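Local coordinates for protein enterochelin esterase (Salmonella enterica subsp. enterica serovar Typhimurium, PDB 3MGA) that probably hydrolyses the ester bonds of ferric enterobactin, the iron-loaded siderophore, through a domain of the alpha/beta-hydrolase type, at residues Ser180-Asn185 and Gln263-Pro268; Leu310-Ser315 and Leu386-Gly391; Arg344-Ala349 and Met397-Pro402. One frame throughout, in Å; residues are numbered along the deposited sequence.

Interaction 1: Ser180-Asn185 and Gln263-Pro268; sequences SERLGN and QQELLP
Ser180 and Glu265 bring the two backbones closest, their CA atoms 6.9 Å apart, where the turn joining strands 174-180 and 185-193, closed by a G1 bulge at Gly184 and Asn185, lies beside helix 256-273. Glutamate suits this place because its extended chain carries two acceptors across to the turn. OE1 of Glu265 takes the hydroxyl hydrogen of Ser180 OG at 2.7 Å, while OE2 of Glu265 receives Arg182 N at 2.8 Å and, weakly, Glu181 N at 3.2 Å. Both short bonds use syn lone pairs; with one oxygen on Ser180 and the other on Arg182, the carboxylate spans the start of the turn. A small hydroxyl suits position 180: in an ST motif, Ser180 OG also accepts from Leu183 N. Further out, Arg182 bends at chi2 (77°) and chi3 (59°), and its NH2 meets a carbonyl lone pair of Gln264 OE1 at 3.0 Å, with guanidinium and amide planes 39° apart. Although Arg182 NE stays 5.2 Å from Glu265 OE2, its charge should still help to steady the carboxylate. At this surface, then, hydroxyl and backbone N-H groups do most of the work of holding what is probably an ionised glutamate.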
ATOM      1  N   SER A 180      -4.142 -14.806  21.603  1.00 46.24           N
ATOM      2  CA  SER A 180      -2.959 -14.305  22.297  1.00 45.59           C
ATOM      3  C   SER A 180      -3.199 -14.013  23.773  1.00 47.36           C
ATOM      4  O   SER A 180      -4.104 -13.252  24.122  1.00 47.87           O
ATOM      5  CB  SER A 180      -2.488 -13.033  21.610  1.00 44.08           C
ATOM      6  OG  SER A 180      -1.397 -12.470  22.291  1.00 46.48           O
ATOM      7  N   GLU A 181      -2.376 -14.615  24.630  1.00 47.70           N
ATOM      8  CA  GLU A 181      -2.467 -14.412  26.070  1.00 49.79           C
ATOM      9  C   GLU A 181      -1.777 -13.082  26.393  1.00 49.50           C
ATOM     10  O   GLU A 181      -2.265 -12.292  27.199  1.00 49.64           O
ATOM     11  CB  GLU A 181      -1.814 -15.581  26.828  1.00 51.68           C
ATOM     12  CG  GLU A 181      -2.048 -15.541  28.327  1.00 57.81           C
ATOM     13  CD  GLU A 181      -1.408 -16.701  29.091  1.00 63.47           C
ATOM     14  OE1 GLU A 181      -0.803 -17.600  28.464  1.00 65.23           O
ATOM     15  OE2 GLU A 181      -1.517 -16.702  30.336  1.00 65.50           O
ATOM     16  N   ARG A 182      -0.633 -12.854  25.751  1.00 48.08           N
ATOM     17  CA  ARG A 182       0.136 -11.610  25.885  1.00 48.10           C
ATOM     18  C   ARG A 182      -0.732 -10.392  25.528  1.00 46.36           C
ATOM     19  O   ARG A 182      -0.809  -9.431  26.286  1.00 48.49           O
ATOM     20  CB  ARG A 182       1.350 -11.697  24.948  1.00 47.79           C
ATOM     21  CG  ARG A 182       2.127 -10.410  24.634  1.00 48.88           C
ATOM     22  CD  ARG A 182       3.031  -9.958  25.701  1.00 51.39           C
ATOM     23  NE  ARG A 182       4.033 -10.963  26.037  1.00 54.39           N
ATOM     24  CZ  ARG A 182       4.987 -10.780  26.944  1.00 54.22           C
ATOM     25  NH1 ARG A 182       5.095  -9.616  27.577  1.00 54.16           N
ATOM     26  NH2 ARG A 182       5.849 -11.753  27.205  1.00 56.28           N
ATOM     27  N   LEU A 183      -1.391 -10.446  24.376  1.00 42.95           N
ATOM     28  CA  LEU A 183      -2.232  -9.337  23.914  1.00 42.12           C
ATOM     29  C   LEU A 183      -3.635  -9.338  24.498  1.00 42.68           C
ATOM     30  O   LEU A 183      -4.247  -8.275  24.652  1.00 42.70           O
ATOM     31  CB  LEU A 183      -2.325  -9.333  22.388  1.00 38.49           C
ATOM     32  CG  LEU A 183      -0.991  -9.080  21.701  1.00 38.67           C
ATOM     33  CD1 LEU A 183      -1.102  -9.292  20.202  1.00 32.72           C
ATOM     34  CD2 LEU A 183      -0.484  -7.666  22.040  1.00 38.12           C
ATOM     35  N   GLY A 184      -4.157 -10.524  24.787  1.00 43.10           N
ATOM     36  CA  GLY A 184      -5.491 -10.652  25.358  1.00 44.06           C
ATOM     37  C   GLY A 184      -6.575 -10.513  24.315  1.00 42.42           C
ATOM     38  O   GLY A 184      -7.658 -10.031  24.611  1.00 41.70           O
ATOM     39  N   ASN A 185      -6.269 -10.919  23.086  1.00 42.26           N
ATOM     40  CA  ASN A 185      -7.231 -10.868  21.989  1.00 42.35           C
ATOM     41  C   ASN A 185      -7.006 -12.013  21.001  1.00 41.96           C
ATOM     42  O   ASN A 185      -5.934 -12.620  20.989  1.00 42.42           O
ATOM     43  CB  ASN A 185      -7.187  -9.503  21.285  1.00 42.33           C
ATOM     44  CG  ASN A 185      -5.836  -9.199  20.649  1.00 40.27           C
ATOM     45  OD1 ASN A 185      -5.168 -10.081  20.111  1.00 41.20           O
ATOM     46  ND2 ASN A 185      -5.445  -7.934  20.690  1.00 40.76           N
ATOM     47  N   GLN A 263       6.439 -14.107  18.578  1.00 42.77           N
ATOM     48  CA  GLN A 263       7.544 -15.056  18.726  1.00 45.37           C
ATOM     49  C   GLN A 263       7.277 -16.186  19.729  1.00 47.42           C
ATOM     50  O   GLN A 263       7.608 -17.345  19.461  1.00 47.27           O
ATOM     51  CB  GLN A 263       8.807 -14.310  19.134  1.00 46.65           C
ATOM     52  CG  GLN A 263       9.204 -13.236  18.152  1.00 47.45           C
ATOM     53  CD  GLN A 263      10.391 -12.441  18.619  1.00 49.62           C
ATOM     54  OE1 GLN A 263      11.467 -12.992  18.853  1.00 51.64           O
ATOM     55  NE2 GLN A 263      10.216 -11.127  18.725  1.00 50.56           N
ATOM     56  N   GLN A 264       6.674 -15.842  20.867  1.00 48.20           N
ATOM     57  CA  GLN A 264       6.402 -16.799  21.950  1.00 51.17           C
ATOM     58  C   GLN A 264       5.129 -17.637  21.784  1.00 50.05           C
ATOM     59  O   GLN A 264       5.049 -18.766  22.278  1.00 51.92           O
ATOM     60  CB  GLN A 264       6.303 -16.038  23.280  1.00 53.00           C
ATOM     61  CG  GLN A 264       7.570 -15.277  23.681  1.00 55.59           C
ATOM     62  CD  GLN A 264       7.349 -14.368  24.883  1.00 59.97           C
ATOM     63  OE1 GLN A 264       6.222 -13.947  25.162  1.00 61.64           O
ATOM     64  NE2 GLN A 264       8.430 -14.038  25.581  1.00 61.54           N
ATOM     65  N   GLU A 265       4.147 -17.084  21.087  1.00 47.71           N
ATOM     66  CA  GLU A 265       2.862 -17.742  20.908  1.00 46.55           C
ATOM     67  C   GLU A 265       2.578 -18.193  19.470  1.00 44.21           C
ATOM     68  O   GLU A 265       2.270 -19.362  19.244  1.00 45.16           O
ATOM     69  CB  GLU A 265       1.751 -16.772  21.326  1.00 46.52           C
ATOM     70  CG  GLU A 265       1.879 -16.194  22.740  1.00 49.25           C
ATOM     71  CD  GLU A 265       0.957 -14.996  22.970  1.00 50.04           C
ATOM     72  OE1 GLU A 265       0.383 -14.475  21.985  1.00 48.72           O
ATOM     73  OE2 GLU A 265       0.819 -14.562  24.131  1.00 53.43           O
ATOM     74  N   LEU A 266       2.688 -17.271  18.509  1.00 40.92           N
ATOM     75  CA  LEU A 266       2.344 -17.554  17.110  1.00 39.31           C
ATOM     76  C   LEU A 266       3.314 -18.451  16.336  1.00 40.22           C
ATOM     77  O   LEU A 266       2.901 -19.476  15.795  1.00 41.51           O
ATOM     78  CB  LEU A 266       2.140 -16.241  16.337  1.00 37.25           C
ATOM     79  CG  LEU A 266       1.710 -16.374  14.874  1.00 35.65           C
ATOM     80  CD1 LEU A 266       0.381 -17.118  14.775  1.00 34.65           C
ATOM     81  CD2 LEU A 266       1.626 -15.012  14.195  1.00 31.74           C
ATOM     82  N   LEU A 267       4.587 -18.067  16.276  1.00 40.49           N
ATOM     83  CA  LEU A 267       5.588 -18.840  15.532  1.00 39.58           C
ATOM     84  C   LEU A 267       5.692 -20.310  15.922  1.00 40.51           C
ATOM     85  O   LEU A 267       5.909 -21.154  15.047  1.00 38.76           O
ATOM     86  CB  LEU A 267       6.976 -18.180  15.598  1.00 40.33           C
ATOM     87  CG  LEU A 267       7.115 -16.808  14.918  1.00 38.84           C
ATOM     88  CD1 LEU A 267       8.594 -16.455  14.761  1.00 39.20           C
ATOM     89  CD2 LEU A 267       6.449 -16.793  13.561  1.00 35.22           C
ATOM     90  N   PRO A 268       5.566 -20.629  17.225  1.00 41.71           N
ATOM     91  CA  PRO A 268       5.635 -22.052  17.595  1.00 43.52           C
ATOM     92  C   PRO A 268       4.398 -22.809  17.098  1.00 43.68           C
ATOM     93  O   PRO A 268       4.487 -23.977  16.734  1.00 43.43           O
ATOM     94  CB  PRO A 268       5.715 -22.022  19.127  1.00 44.44           C
ATOM     95  CG  PRO A 268       6.249 -20.668  19.445  1.00 45.18           C
ATOM     96  CD  PRO A 268       5.627 -19.763  18.411  1.00 42.38           C
TER

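Interaction 2: Leu310-Ser315 and Leu386-Gly391; sequences LSQSGS and LCWRGG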
ATOM      1  N   LEU A 310      11.046  -5.245   5.306  1.00 39.55           N
ATOM      2  CA  LEU A 310      10.468  -4.684   4.106  1.00 38.03           C
ATOM      3  C   LEU A 310       9.453  -3.627   4.540  1.00 36.85           C
ATOM      4  O   LEU A 310       8.321  -3.949   4.923  1.00 34.93           O
ATOM      5  CB  LEU A 310       9.826  -5.762   3.232  1.00 37.62           C
ATOM      6  CG  LEU A 310       9.056  -5.267   1.989  1.00 39.21           C
ATOM      7  CD1 LEU A 310       9.839  -4.207   1.230  1.00 42.21           C
ATOM      8  CD2 LEU A 310       8.662  -6.435   1.061  1.00 37.85           C
ATOM      9  N   SER A 311       9.885  -2.369   4.516  1.00 36.23           N
ATOM     10  CA  SER A 311       9.029  -1.254   4.874  1.00 36.86           C
ATOM     11  C   SER A 311       8.610  -0.469   3.640  1.00 36.87           C
ATOM     12  O   SER A 311       9.456   0.081   2.924  1.00 37.10           O
ATOM     13  CB  SER A 311       9.719  -0.314   5.844  1.00 37.92           C
ATOM     14  OG  SER A 311       8.884   0.811   6.104  1.00 37.81           O
ATOM     15  N   GLN A 312       7.303  -0.426   3.404  1.00 36.23           N
ATOM     16  CA  GLN A 312       6.734   0.301   2.277  1.00 37.35           C
ATOM     17  C   GLN A 312       5.952   1.463   2.879  1.00 37.90           C
ATOM     18  O   GLN A 312       5.089   1.249   3.732  1.00 37.72           O
ATOM     19  CB  GLN A 312       5.798  -0.601   1.464  1.00 37.12           C
ATOM     20  CG  GLN A 312       6.393  -1.966   1.125  1.00 36.57           C
ATOM     21  CD  GLN A 312       5.522  -2.794   0.201  1.00 34.96           C
ATOM     22  OE1 GLN A 312       5.038  -3.851   0.586  1.00 38.23           O
ATOM     23  NE2 GLN A 312       5.287  -2.296  -1.012  1.00 34.97           N
ATOM     24  N   SER A 313       6.273   2.687   2.456  1.00 39.17           N
ATOM     25  CA  SER A 313       5.619   3.900   2.972  1.00 39.92           C
ATOM     26  C   SER A 313       5.610   3.924   4.502  1.00 39.94           C
ATOM     27  O   SER A 313       4.617   4.295   5.128  1.00 38.56           O
ATOM     28  CB  SER A 313       4.195   4.024   2.428  1.00 39.36           C
ATOM     29  OG  SER A 313       4.202   4.189   1.031  1.00 40.71           O
ATOM     30  N   GLY A 314       6.730   3.530   5.094  1.00 40.92           N
ATOM     31  CA  GLY A 314       6.857   3.478   6.549  1.00 42.42           C
ATOM     32  C   GLY A 314       6.483   4.769   7.247  1.00 43.98           C
ATOM     33  O   GLY A 314       6.915   5.853   6.854  1.00 43.85           O
ATOM     34  N   SER A 315       5.662   4.647   8.288  1.00 45.73           N
ATOM     35  CA  SER A 315       5.213   5.802   9.057  1.00 47.65           C
ATOM     36  C   SER A 315       6.283   6.204  10.069  1.00 49.82           C
ATOM     37  O   SER A 315       6.064   6.144  11.276  1.00 50.42           O
ATOM     38  CB  SER A 315       3.903   5.477   9.765  1.00 47.01           C
ATOM     39  OG  SER A 315       2.901   5.144   8.820  1.00 49.10           O
ATOM     40  N   LEU A 386      -2.101  -0.249  -4.503  1.00 34.22           N
ATOM     41  CA  LEU A 386      -1.911  -0.702  -5.873  1.00 34.18           C
ATOM     42  C   LEU A 386      -0.406  -0.718  -6.185  1.00 33.43           C
ATOM     43  O   LEU A 386       0.082  -1.613  -6.867  1.00 33.43           O
ATOM     44  CB  LEU A 386      -2.647   0.198  -6.850  1.00 35.71           C
ATOM     45  CG  LEU A 386      -2.551  -0.166  -8.331  1.00 35.89           C
ATOM     46  CD1 LEU A 386      -3.311  -1.435  -8.596  1.00 37.14           C
ATOM     47  CD2 LEU A 386      -3.100   0.973  -9.179  1.00 37.19           C
ATOM     48  N   CYS A 387       0.328   0.263  -5.668  1.00 34.17           N
ATOM     49  CA  CYS A 387       1.777   0.329  -5.869  1.00 34.18           C
ATOM     50  C   CYS A 387       2.472  -0.638  -4.935  1.00 33.61           C
ATOM     51  O   CYS A 387       3.395  -1.360  -5.346  1.00 32.68           O
ATOM     52  CB  CYS A 387       2.326   1.738  -5.606  1.00 34.31           C
ATOM     53  SG  CYS A 387       1.639   3.043  -6.639  1.00 42.60           S
ATOM     54  N   TRP A 388       2.039  -0.657  -3.671  1.00 34.41           N
ATOM     55  CA  TRP A 388       2.674  -1.533  -2.688  1.00 33.28           C
ATOM     56  C   TRP A 388       2.638  -2.993  -3.095  1.00 32.91           C
ATOM     57  O   TRP A 388       3.584  -3.718  -2.832  1.00 33.71           O
ATOM     58  CB  TRP A 388       2.064  -1.430  -1.280  1.00 34.04           C
ATOM     59  CG  TRP A 388       1.984  -0.072  -0.666  1.00 33.82           C
ATOM     60  CD1 TRP A 388       2.866   0.947  -0.809  1.00 35.06           C
ATOM     61  CD2 TRP A 388       1.038   0.356   0.326  1.00 33.71           C
ATOM     62  NE1 TRP A 388       2.483   2.022  -0.037  1.00 35.10           N
ATOM     63  CE2 TRP A 388       1.371   1.674   0.682  1.00 34.89           C
ATOM     64  CE3 TRP A 388      -0.082  -0.240   0.921  1.00 36.71           C
ATOM     65  CZ2 TRP A 388       0.620   2.414   1.601  1.00 40.33           C
ATOM     66  CZ3 TRP A 388      -0.832   0.504   1.838  1.00 34.74           C
ATOM     67  CH2 TRP A 388      -0.474   1.807   2.169  1.00 36.01           C
ATOM     68  N   ARG A 389       1.563  -3.439  -3.737  1.00 33.84           N
ATOM     69  CA  ARG A 389       1.477  -4.859  -4.102  1.00 35.41           C
ATOM     70  C   ARG A 389       2.690  -5.294  -4.919  1.00 34.84           C
ATOM     71  O   ARG A 389       3.189  -6.404  -4.746  1.00 35.83           O
ATOM     72  CB  ARG A 389       0.193  -5.190  -4.874  1.00 37.15           C
ATOM     73  CG  ARG A 389       0.238  -4.878  -6.368  1.00 37.99           C
ATOM     74  CD  ARG A 389      -1.058  -5.230  -7.030  1.00 36.55           C
ATOM     75  NE  ARG A 389      -0.981  -5.116  -8.482  1.00 38.66           N
ATOM     76  CZ  ARG A 389      -1.959  -5.470  -9.313  1.00 38.22           C
ATOM     77  NH1 ARG A 389      -1.797  -5.340 -10.622  1.00 40.31           N
ATOM     78  NH2 ARG A 389      -3.097  -5.960  -8.840  1.00 37.82           N
ATOM     79  N   GLY A 390       3.162  -4.417  -5.806  1.00 35.33           N
ATOM     80  CA  GLY A 390       4.318  -4.719  -6.650  1.00 35.49           C
ATOM     81  C   GLY A 390       5.621  -4.642  -5.885  1.00 34.90           C
ATOM     82  O   GLY A 390       6.540  -5.418  -6.119  1.00 33.42           O
ATOM     83  N   GLY A 391       5.710  -3.686  -4.971  1.00 35.83           N
ATOM     84  CA  GLY A 391       6.918  -3.520  -4.170  1.00 36.08           C
ATOM     85  C   GLY A 391       7.041  -4.633  -3.155  1.00 35.37           C
ATOM     86  O   GLY A 391       8.138  -4.942  -2.675  1.00 35.28           O
TER
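The indole of Trp388 has Ser313 OG at its edge, near the ring plane, where the pyrrole NE1 donates to OG at 3.0 Å; the hydroxyl sits somewhat tilted from that plane. His383 meets the same indole edge-to-face. The second flat group, the amide of Gln312, is turned 68° from the indole plane, with NE2 3.3 Å from Trp388 CB. That amide is aimed at the backbone. Gln312 is extended beyond CG (chi2 -174°), which carries CD out from strand 308-312 toward helix 385-399, and NE2 donates to Trp388 O at 2.9 Å in a straight bond of 180°. The acceptor lies in the amide plane, and the donor sits on a carbonyl lone pair. Glutamine suits the site because its NE2 has a second hydrogen, given to Glu348 OE2. Gly391, one helical turn beyond Trp388, has no CB, so NE2 of Gln312 can come within 3.6 Å of Gly391 C. Beside them Leu310 CD2 rests 4.1 Å from Gly391 O. Strand and helix run nearly antiparallel, their local axes 9.7 Å apart, as where a C-terminal helix of an alpha/beta-hydrolase packs on the central sheet. Ser315 OG is bonded to Ser289 OG, at what is probably the nucleophile elbow, so this contact borders the likely active site. Ser313 OG has its stronger partner in Glu353 OE1. In this buried setting, the chemistry implies that tryptophan N-H and glutamine amide are each fixed in rotation by directed bonds, with their polar hydrogens accounted for.

Interaction 3: Arg344-Ala349 and Met397-Pro402; sequences RIVLEA and MLLWQP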
ATOM      1  N   ARG A 344      18.994  -6.874   6.541  1.00 44.54           N
ATOM      2  CA  ARG A 344      18.900  -6.527   5.133  1.00 43.33           C
ATOM      3  C   ARG A 344      17.596  -5.724   5.136  1.00 41.86           C
ATOM      4  O   ARG A 344      16.578  -6.207   5.614  1.00 41.01           O
ATOM      5  CB  ARG A 344      18.822  -7.754   4.223  1.00 42.53           C
ATOM      6  CG  ARG A 344      19.538  -8.997   4.770  1.00 44.78           C
ATOM      7  CD  ARG A 344      20.079  -9.974   3.703  1.00 46.02           C
ATOM      8  NE  ARG A 344      19.539  -9.796   2.346  1.00 45.21           N
ATOM      9  CZ  ARG A 344      20.253  -9.312   1.318  1.00 44.66           C
ATOM     10  NH1 ARG A 344      21.546  -9.002   1.471  1.00 46.79           N
ATOM     11  NH2 ARG A 344      19.700  -9.170   0.121  1.00 39.48           N
ATOM     12  N   ILE A 345      17.628  -4.490   4.652  1.00 42.08           N
ATOM     13  CA  ILE A 345      16.441  -3.650   4.707  1.00 42.47           C
ATOM     14  C   ILE A 345      16.049  -3.046   3.370  1.00 41.50           C
ATOM     15  O   ILE A 345      16.882  -2.461   2.680  1.00 42.09           O
ATOM     16  CB  ILE A 345      16.648  -2.482   5.712  1.00 43.80           C
ATOM     17  CG1 ILE A 345      17.121  -3.008   7.071  1.00 46.35           C
ATOM     18  CG2 ILE A 345      15.390  -1.694   5.874  1.00 42.18           C
ATOM     19  CD1 ILE A 345      17.363  -1.924   8.088  1.00 46.75           C
ATOM     20  N   VAL A 346      14.787  -3.245   2.998  1.00 39.82           N
ATOM     21  CA  VAL A 346      14.226  -2.657   1.800  1.00 39.27           C
ATOM     22  C   VAL A 346      13.380  -1.513   2.348  1.00 39.36           C
ATOM     23  O   VAL A 346      12.486  -1.721   3.172  1.00 37.29           O
ATOM     24  CB  VAL A 346      13.352  -3.631   1.002  1.00 39.26           C
ATOM     25  CG1 VAL A 346      12.585  -2.875  -0.096  1.00 40.45           C
ATOM     26  CG2 VAL A 346      14.196  -4.751   0.410  1.00 39.52           C
ATOM     27  N   LEU A 347      13.690  -0.301   1.921  1.00 39.58           N
ATOM     28  CA  LEU A 347      12.997   0.861   2.414  1.00 40.83           C
ATOM     29  C   LEU A 347      12.385   1.548   1.205  1.00 40.13           C
ATOM     30  O   LEU A 347      13.085   2.119   0.372  1.00 40.33           O
ATOM     31  CB  LEU A 347      13.997   1.740   3.169  1.00 42.39           C
ATOM     32  CG  LEU A 347      13.490   2.767   4.173  1.00 44.85           C
ATOM     33  CD1 LEU A 347      12.614   2.106   5.225  1.00 45.23           C
ATOM     34  CD2 LEU A 347      14.676   3.468   4.821  1.00 44.79           C
ATOM     35  N   GLU A 348      11.067   1.424   1.087  1.00 39.43           N
ATOM     36  CA  GLU A 348      10.329   1.987  -0.028  1.00 39.32           C
ATOM     37  C   GLU A 348       9.391   3.101   0.405  1.00 39.07           C
ATOM     38  O   GLU A 348       8.811   3.055   1.494  1.00 39.56           O
ATOM     39  CB  GLU A 348       9.533   0.888  -0.724  1.00 39.02           C
ATOM     40  CG  GLU A 348       8.472   1.399  -1.691  1.00 42.71           C
ATOM     41  CD  GLU A 348       7.594   0.292  -2.208  1.00 47.79           C
ATOM     42  OE1 GLU A 348       8.152  -0.720  -2.691  1.00 52.92           O
ATOM     43  OE2 GLU A 348       6.348   0.444  -2.152  1.00 46.72           O
ATOM     44  N   ALA A 349       9.248   4.090  -0.471  1.00 39.31           N
ATOM     45  CA  ALA A 349       8.378   5.242  -0.247  1.00 40.40           C
ATOM     46  C   ALA A 349       8.139   5.939  -1.580  1.00 40.58           C
ATOM     47  O   ALA A 349       9.013   5.939  -2.451  1.00 42.01           O
ATOM     48  CB  ALA A 349       8.995   6.191   0.745  1.00 41.61           C
HETATM   49  N   MSE A 397      12.095 -10.406  -3.346  1.00 37.20           N
HETATM   50  CA  MSE A 397      13.167 -10.832  -4.267  1.00 38.90           C
HETATM   51  C   MSE A 397      14.497 -10.196  -3.853  1.00 38.47           C
HETATM   52  O   MSE A 397      15.542 -10.837  -3.910  1.00 41.52           O
HETATM   53  CB  MSE A 397      12.805 -10.492  -5.720  1.00 38.94           C
HETATM   54  CG  MSE A 397      11.605 -11.279  -6.239  1.00 42.48           C
HETATM   55 SE   MSE A 397      10.909 -10.693  -7.983  1.00 50.30          SE
HETATM   56  CE  MSE A 397      12.510 -10.967  -9.050  1.00 53.76           C
ATOM     57  N   LEU A 398      14.456  -8.940  -3.428  1.00 36.79           N
ATOM     58  CA  LEU A 398      15.658  -8.264  -2.960  1.00 37.31           C
ATOM     59  C   LEU A 398      16.132  -8.859  -1.648  1.00 37.43           C
ATOM     60  O   LEU A 398      17.296  -9.247  -1.515  1.00 38.11           O
ATOM     61  CB  LEU A 398      15.411  -6.769  -2.775  1.00 36.23           C
ATOM     62  CG  LEU A 398      15.190  -6.025  -4.076  1.00 37.10           C
ATOM     63  CD1 LEU A 398      14.896  -4.535  -3.810  1.00 32.32           C
ATOM     64  CD2 LEU A 398      16.435  -6.208  -4.972  1.00 33.04           C
ATOM     65  N   LEU A 399      15.230  -8.937  -0.677  1.00 36.08           N
ATOM     66  CA  LEU A 399      15.584  -9.505   0.618  1.00 37.76           C
ATOM     67  C   LEU A 399      16.087 -10.953   0.520  1.00 38.40           C
ATOM     68  O   LEU A 399      16.943 -11.359   1.297  1.00 40.29           O
ATOM     69  CB  LEU A 399      14.416  -9.407   1.594  1.00 36.75           C
ATOM     70  CG  LEU A 399      14.062  -7.974   1.985  1.00 38.58           C
ATOM     71  CD1 LEU A 399      12.791  -7.938   2.822  1.00 38.61           C
ATOM     72  CD2 LEU A 399      15.229  -7.317   2.715  1.00 37.49           C
ATOM     73  N   TRP A 400      15.556 -11.726  -0.425  1.00 37.26           N
ATOM     74  CA  TRP A 400      15.986 -13.117  -0.586  1.00 37.15           C
ATOM     75  C   TRP A 400      16.901 -13.332  -1.775  1.00 38.83           C
ATOM     76  O   TRP A 400      17.142 -14.465  -2.169  1.00 39.32           O
ATOM     77  CB  TRP A 400      14.792 -14.073  -0.715  1.00 35.82           C
ATOM     78  CG  TRP A 400      14.020 -14.292   0.519  1.00 32.86           C
ATOM     79  CD1 TRP A 400      14.518 -14.461   1.776  1.00 34.13           C
ATOM     80  CD2 TRP A 400      12.620 -14.535   0.609  1.00 34.31           C
ATOM     81  NE1 TRP A 400      13.503 -14.715   2.660  1.00 33.04           N
ATOM     82  CE2 TRP A 400      12.325 -14.779   1.964  1.00 34.95           C
ATOM     83  CE3 TRP A 400      11.576 -14.550  -0.324  1.00 34.14           C
ATOM     84  CZ2 TRP A 400      11.035 -15.033   2.409  1.00 35.74           C
ATOM     85  CZ3 TRP A 400      10.303 -14.797   0.115  1.00 34.48           C
ATOM     86  CH2 TRP A 400      10.039 -15.042   1.473  1.00 36.96           C
ATOM     87  N   GLN A 401      17.437 -12.250  -2.330  1.00 41.23           N
ATOM     88  CA  GLN A 401      18.325 -12.353  -3.492  1.00 43.53           C
ATOM     89  C   GLN A 401      19.448 -13.391  -3.325  1.00 45.48           C
ATOM     90  O   GLN A 401      19.727 -14.121  -4.260  1.00 46.35           O
ATOM     91  CB  GLN A 401      18.920 -10.994  -3.838  1.00 43.52           C
ATOM     92  CG  GLN A 401      19.576 -10.945  -5.206  1.00 48.43           C
ATOM     93  CD  GLN A 401      20.094  -9.556  -5.545  1.00 55.18           C
ATOM     94  OE1 GLN A 401      19.644  -8.931  -6.509  1.00 60.99           O
ATOM     95  NE2 GLN A 401      20.997  -9.043  -4.717  1.00 57.18           N
ATOM     96  N   PRO A 402      20.097 -13.452  -2.144  1.00 48.30           N
ATOM     97  CA  PRO A 402      21.179 -14.442  -1.974  1.00 51.97           C
ATOM     98  C   PRO A 402      20.741 -15.896  -2.184  1.00 53.53           C
ATOM     99  O   PRO A 402      21.435 -16.643  -2.867  1.00 55.75           O
ATOM    100  CB  PRO A 402      21.646 -14.220  -0.527  1.00 52.47           C
ATOM    101  CG  PRO A 402      21.295 -12.797  -0.234  1.00 51.77           C
ATOM    102  CD  PRO A 402      20.019 -12.522  -0.997  1.00 47.76           C
TER
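Arg344 and Pro402 reach toward each other tip to tip at the start of strand 344-350 of the alpha/beta-hydrolase sheet, where helix 385-399 finishes its run across that sheet and helix 401-404 begins. The proline ring lies over one face of the guanidinium, with Pro402 CG 3.9 Å above the plane and over its centre. A flat cation suits this place, since its face can rest on an apolar ring while its N-H groups point elsewhere. Here they turn to the last carbonyls of the helix: Arg344 NE donates to Leu399 O at 3.2 Å, and Arg344 NH2 donates to Leu398 O at 2.9 Å, the latter acceptor lying in the guanidinium plane. A chi3 of -16° brings NE back to the same side as CB, nearly eclipsed with it, which places NE for Leu399 O. The positive group sits where carbonyls gather at a helix end, which probably strengthens both bonds. Deeper along the strand the contact becomes apolar. Val346 crosses Leu399 obliquely, and its CG2, anti to the carbonyl carbon, packs 3.6 Å from Leu399 CG and 4.0 Å from Leu398 CB. Valine suits a strand, and its beta-branch puts CG2 directly against both leucines, while Leu399 has the length to bring its CD2 to 3.4 Å from Arg344 O. Leu310 of the adjacent strand 308-312 continues this layer against both Val346 and Leu399. Between the two helices, Trp400 leaves helical geometry and takes the N-cap position of the next one. Leu398 O accepts twice, with Arg344 NH2 and Gln401 N (3.1 Å) approaching from opposite faces of its carbonyl plane.

In the fold
From the N terminus, interaction 1 comes first and closes before the others open: it loops from the hairpin turn 180-185 over 77 residues to helix 256-273, tying the outer antiparallel strands of the mixed sheet to that helix, with its nearest atoms about 15 Å from interaction 2 and 12 Å from interaction 3. The other two cross: strand 308-312 starts interaction 2, strand 344-350 starts interaction 3, and helix 385-399 answers them in the same order, so their loops overlap. The strands are sheet neighbours, joined by a probable hydrogen bond of 2.8 Å from Glu348 N to Ser311 O, and both contacts lay successive parts of helix 385-399, and the start of helix 401-404, along the sheet.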